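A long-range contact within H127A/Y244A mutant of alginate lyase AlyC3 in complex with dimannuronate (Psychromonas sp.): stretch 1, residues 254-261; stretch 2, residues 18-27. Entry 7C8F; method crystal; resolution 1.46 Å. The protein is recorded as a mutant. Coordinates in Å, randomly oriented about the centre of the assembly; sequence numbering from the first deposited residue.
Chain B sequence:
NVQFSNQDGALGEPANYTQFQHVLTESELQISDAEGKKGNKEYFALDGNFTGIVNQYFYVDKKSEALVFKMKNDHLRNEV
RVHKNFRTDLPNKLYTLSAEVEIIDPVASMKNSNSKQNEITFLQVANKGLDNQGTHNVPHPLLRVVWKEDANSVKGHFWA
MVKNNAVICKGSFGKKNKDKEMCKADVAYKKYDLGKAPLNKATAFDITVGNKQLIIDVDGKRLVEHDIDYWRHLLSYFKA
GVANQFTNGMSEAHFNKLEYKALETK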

# COMPACT_ATOMS: atom_id res chain seq x y z
N HIS B 254 28.66 4.46 20.21
CA HIS B 254 28.85 5.79 20.77
C HIS B 254 28.46 6.83 19.73
O HIS B 254 29.03 6.86 18.63
CB HIS B 254 30.31 5.99 21.20
CG HIS B 254 30.68 5.19 22.41
ND1 HIS B 254 31.77 5.50 23.20
CD2 HIS B 254 30.12 4.08 22.96
CE1 HIS B 254 31.86 4.63 24.18
NE2 HIS B 254 30.87 3.75 24.06
N PHE B 255 27.46 7.65 20.05
CA PHE B 255 26.98 8.69 19.15
C PHE B 255 27.51 10.03 19.64
O PHE B 255 27.04 10.57 20.65
CB PHE B 255 25.45 8.74 19.16
CG PHE B 255 24.78 7.65 18.36
CD1 PHE B 255 24.77 6.33 18.79
CD2 PHE B 255 24.08 7.96 17.19
CE1 PHE B 255 24.13 5.33 18.06
CE2 PHE B 255 23.42 6.96 16.46
CZ PHE B 255 23.45 5.65 16.89
N ASN B 256 28.48 10.59 18.92
CA ASN B 256 28.92 11.95 19.22
C ASN B 256 27.87 12.98 18.82
O ASN B 256 27.85 14.09 19.36
CB ASN B 256 30.25 12.22 18.49
CG ASN B 256 30.79 13.61 18.72
OD1 ASN B 256 31.18 13.97 19.83
ND2 ASN B 256 30.84 14.41 17.66
N LYS B 257 26.97 12.61 17.92
CA LYS B 257 25.95 13.51 17.41
C LYS B 257 24.72 12.68 17.09
O LYS B 257 24.83 11.57 16.56
CB LYS B 257 26.43 14.23 16.14
CG LYS B 257 25.35 14.99 15.38
CD LYS B 257 25.96 15.78 14.22
CE LYS B 257 24.90 16.53 13.43
NZ LYS B 257 25.50 17.35 12.34
N LEU B 258 23.55 13.21 17.45
CA LEU B 258 22.29 12.61 17.04
C LEU B 258 21.26 13.71 16.95
O LEU B 258 20.93 14.34 17.97
CB LEU B 258 21.85 11.51 18.00
CG LEU B 258 20.56 10.78 17.58
CD1 LEU B 258 20.70 10.08 16.22
CD2 LEU B 258 20.18 9.77 18.64
N GLU B 259 20.77 13.96 15.74
CA GLU B 259 19.85 15.04 15.47
C GLU B 259 18.74 14.56 14.55
O GLU B 259 18.94 13.67 13.71
CB GLU B 259 20.56 16.21 14.79
CG GLU B 259 21.63 16.85 15.69
CD GLU B 259 22.44 17.91 14.97
OE1 GLU B 259 22.15 18.19 13.78
OE2 GLU B 259 23.37 18.46 15.59
N TYR B 260 17.59 15.21 14.68
CA TYR B 260 16.41 15.00 13.84
C TYR B 260 15.85 16.34 13.42
O TYR B 260 15.71 17.20 14.20
CB TYR B 260 15.31 14.23 14.56
CG TYR B 260 13.95 14.27 13.88
CD1 TYR B 260 13.72 13.61 12.71
CD2 TYR B 260 12.89 14.93 14.45
CE1 TYR B 260 12.50 13.66 12.10
CE2 TYR B 260 11.67 14.98 13.84
CZ TYR B 260 11.49 14.32 12.68
OH TYR B 260 10.29 14.36 12.09
N LYS B 261 15.52 16.47 12.15
CA LYS B 261 14.96 17.67 11.62
C LYS B 261 13.89 17.41 10.58
O LYS B 261 14.08 16.65 9.72
CB LYS B 261 16.05 18.50 10.98
CG LYS B 261 15.61 19.88 10.64
CD LYS B 261 16.83 20.78 10.52
CE LYS B 261 17.27 21.30 11.88
NZ LYS B 261 18.57 20.76 12.36
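Stretch 2 (18-27) TQFQHVLTES

A short helix of stretch 2, ending at Thr-25, packs across a strand of stretch 1 that runs out through Lys-261 and beyond, more than 230 residues away in the sequence. The strand is extended, while the helix is held by backbone hydrogen bonds from Leu-24 N to Phe-20 O (3.1 Å) and from Thr-25 N to Gln-21 O (3.0 Å). The two axes approach to 6.9 Å, and their N-to-C directions make an angle of 43°, so helix and strand run in broadly the same sense. Gln-19 lies nearest Lys-257, Phe-20 nearest Leu-258 and Val-23 nearest Glu-259, the CA atoms of Val-23 and Glu-259 being 5.5 Å apart. The contact buries 427 Å² in total. No clear direct hydrogen bond crosses it; water carries the polar links between the two backbones.

Thr-18 lies out of reach of the strand. At Gln-19 the backbone carbonyl becomes a focus for bridging solvent. Its O atom accepts a hydrogen bond from water 2 at 2.8 Å, and the same water accepts one from Leu-258 N at 2.9 Å; water 4 donates both to Gln-19 O, at 3.0 Å, and to Glu-259 OE2, at 3.1 Å. The side chain adds a further link, since water 3 accepts from Gln-19 NE2 at 2.9 Å and lies 2.8 Å from Asn-256 O.

The CA-to-CB bond of Phe-20 (chi1 m) points sideways to the strand, but the ring comes nearer and reaches the corner at Asn-256. There Phe-20 CZ lies 3.4 Å from Phe-255 O, while the ring edge faces Leu-258 N, which is 3.9 Å from Phe-20 CE1. An apolar contact adds to this, Leu-258 CB lying 4.2 Å from Phe-20 CD1.

His-22 points toward the strand, bringing the edge of its ring to the backbone of Tyr-260, with His-22 CE1 3.3 Å from Tyr-260 O. Water 5 ties the two residues together, 2.8 Å from His-22 ND1 and 3.0 Å from Tyr-260 N, from which it accepts.

Val-23 is buried and touches three successive strand residues: its CG1 is 4.1 Å from Leu-258 CG and 3.4 Å from Leu-258 O, its CB is 4.4 Å from Glu-259 CA, and its CG2 is 4.0 Å from Tyr-260 CB. Water 1 accepts from Val-23 N at 3.0 Å and donates to Leu-258 O at 2.9 Å.

Leu-24 and Thr-25 make no contact with the strand. Just past the helix, Glu-26 points toward stretch 1 and places OE1 at the edge of the Tyr-260 ring, 3.6 Å from Tyr-260 CE2. Ser-27 is out of reach.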

# COMPACT_ATOMS: atom_id res chain seq x y z
N THR B 18 22.83 19.35 25.86
CA THR B 18 22.08 20.17 24.91
C THR B 18 22.10 19.59 23.51
O THR B 18 21.14 19.76 22.76
CB THR B 18 22.59 21.61 24.89
OG1 THR B 18 24.01 21.62 24.70
CG2 THR B 18 22.25 22.32 26.20
N GLN B 19 23.20 18.93 23.13
CA GLN B 19 23.32 18.45 21.75
C GLN B 19 22.35 17.32 21.46
O GLN B 19 22.05 17.07 20.28
CB GLN B 19 24.76 18.05 21.42
CG GLN B 19 25.31 16.88 22.22
CD GLN B 19 26.09 17.35 23.44
OE1 GLN B 19 25.62 18.19 24.21
NE2 GLN B 19 27.29 16.80 23.62
N PHE B 20 21.84 16.64 22.49
CA PHE B 20 20.86 15.57 22.32
C PHE B 20 19.45 15.95 22.73
O PHE B 20 18.50 15.19 22.46
CB PHE B 20 21.29 14.32 23.10
CG PHE B 20 22.70 13.87 22.79
CD1 PHE B 20 23.06 13.48 21.51
CD2 PHE B 20 23.66 13.84 23.79
CE1 PHE B 20 24.35 13.09 21.22
CE2 PHE B 20 24.96 13.45 23.51
CZ PHE B 20 25.31 13.07 22.22
N GLN B 21 19.26 17.11 23.34
CA GLN B 21 17.96 17.40 23.94
C GLN B 21 16.84 17.39 22.90
O GLN B 21 15.76 16.86 23.15
CB GLN B 21 18.01 18.72 24.71
CG GLN B 21 18.65 18.51 26.07
CD GLN B 21 19.08 19.79 26.75
OE1 GLN B 21 18.89 20.88 26.23
NE2 GLN B 21 19.68 19.65 27.92
N HIS B 22 17.08 17.98 21.72
CA HIS B 22 15.98 18.08 20.77
C HIS B 22 15.53 16.72 20.27
O HIS B 22 14.33 16.42 20.26
CB HIS B 22 16.31 19.02 19.61
CG HIS B 22 15.23 19.09 18.59
ND1 HIS B 22 15.29 18.42 17.39
CD2 HIS B 22 14.03 19.73 18.59
CE1 HIS B 22 14.20 18.66 16.69
NE2 HIS B 22 13.42 19.46 17.40
N VAL B 23 16.46 15.87 19.83
CA VAL B 23 16.03 14.57 19.34
C VAL B 23 15.31 13.79 20.44
O VAL B 23 14.34 13.08 20.18
CB VAL B 23 17.18 13.76 18.70
CG1 VAL B 23 18.20 13.32 19.74
CG2 VAL B 23 16.62 12.55 17.93
N LEU B 24 15.77 13.92 21.68
CA LEU B 24 15.10 13.21 22.76
C LEU B 24 13.66 13.69 22.94
O LEU B 24 12.75 12.87 23.11
CB LEU B 24 15.89 13.33 24.06
CG LEU B 24 17.29 12.70 23.97
CD1 LEU B 24 18.01 12.91 25.31
CD2 LEU B 24 17.20 11.23 23.65
N THR B 25 13.39 14.98 22.86
CA THR B 25 12.02 15.46 23.02
C THR B 25 11.09 15.00 21.92
O THR B 25 9.93 14.98 22.06
CB THR B 25 11.91 16.99 23.10
OG1 THR B 25 12.42 17.60 21.93
CG2 THR B 25 12.65 17.51 24.30
N GLU B 26 11.68 14.62 20.82
CA GLU B 26 10.94 14.15 19.65
C GLU B 26 10.78 12.64 19.59
O GLU B 26 10.25 12.12 18.67
CB GLU B 26 11.68 14.60 18.39
CG GLU B 26 11.66 16.11 18.11
CD GLU B 26 10.32 16.59 17.65
OE1 GLU B 26 9.78 15.99 16.75
OE2 GLU B 26 9.80 17.56 18.19
N SER B 27 11.26 11.97 20.62
CA SER B 27 11.29 10.53 20.65
C SER B 27 10.88 9.85 21.93
O SER B 27 10.55 10.47 22.89
CB SER B 27 12.74 10.06 20.40
OG SER B 27 13.35 10.68 19.31
O HOH W 1 19.31 16.50 19.05
O HOH W 2 23.83 15.82 18.57
O HOH W 3 28.60 14.77 22.01
O HOH W 4 22.24 19.28 18.33
O HOH W 5 17.83 17.29 16.81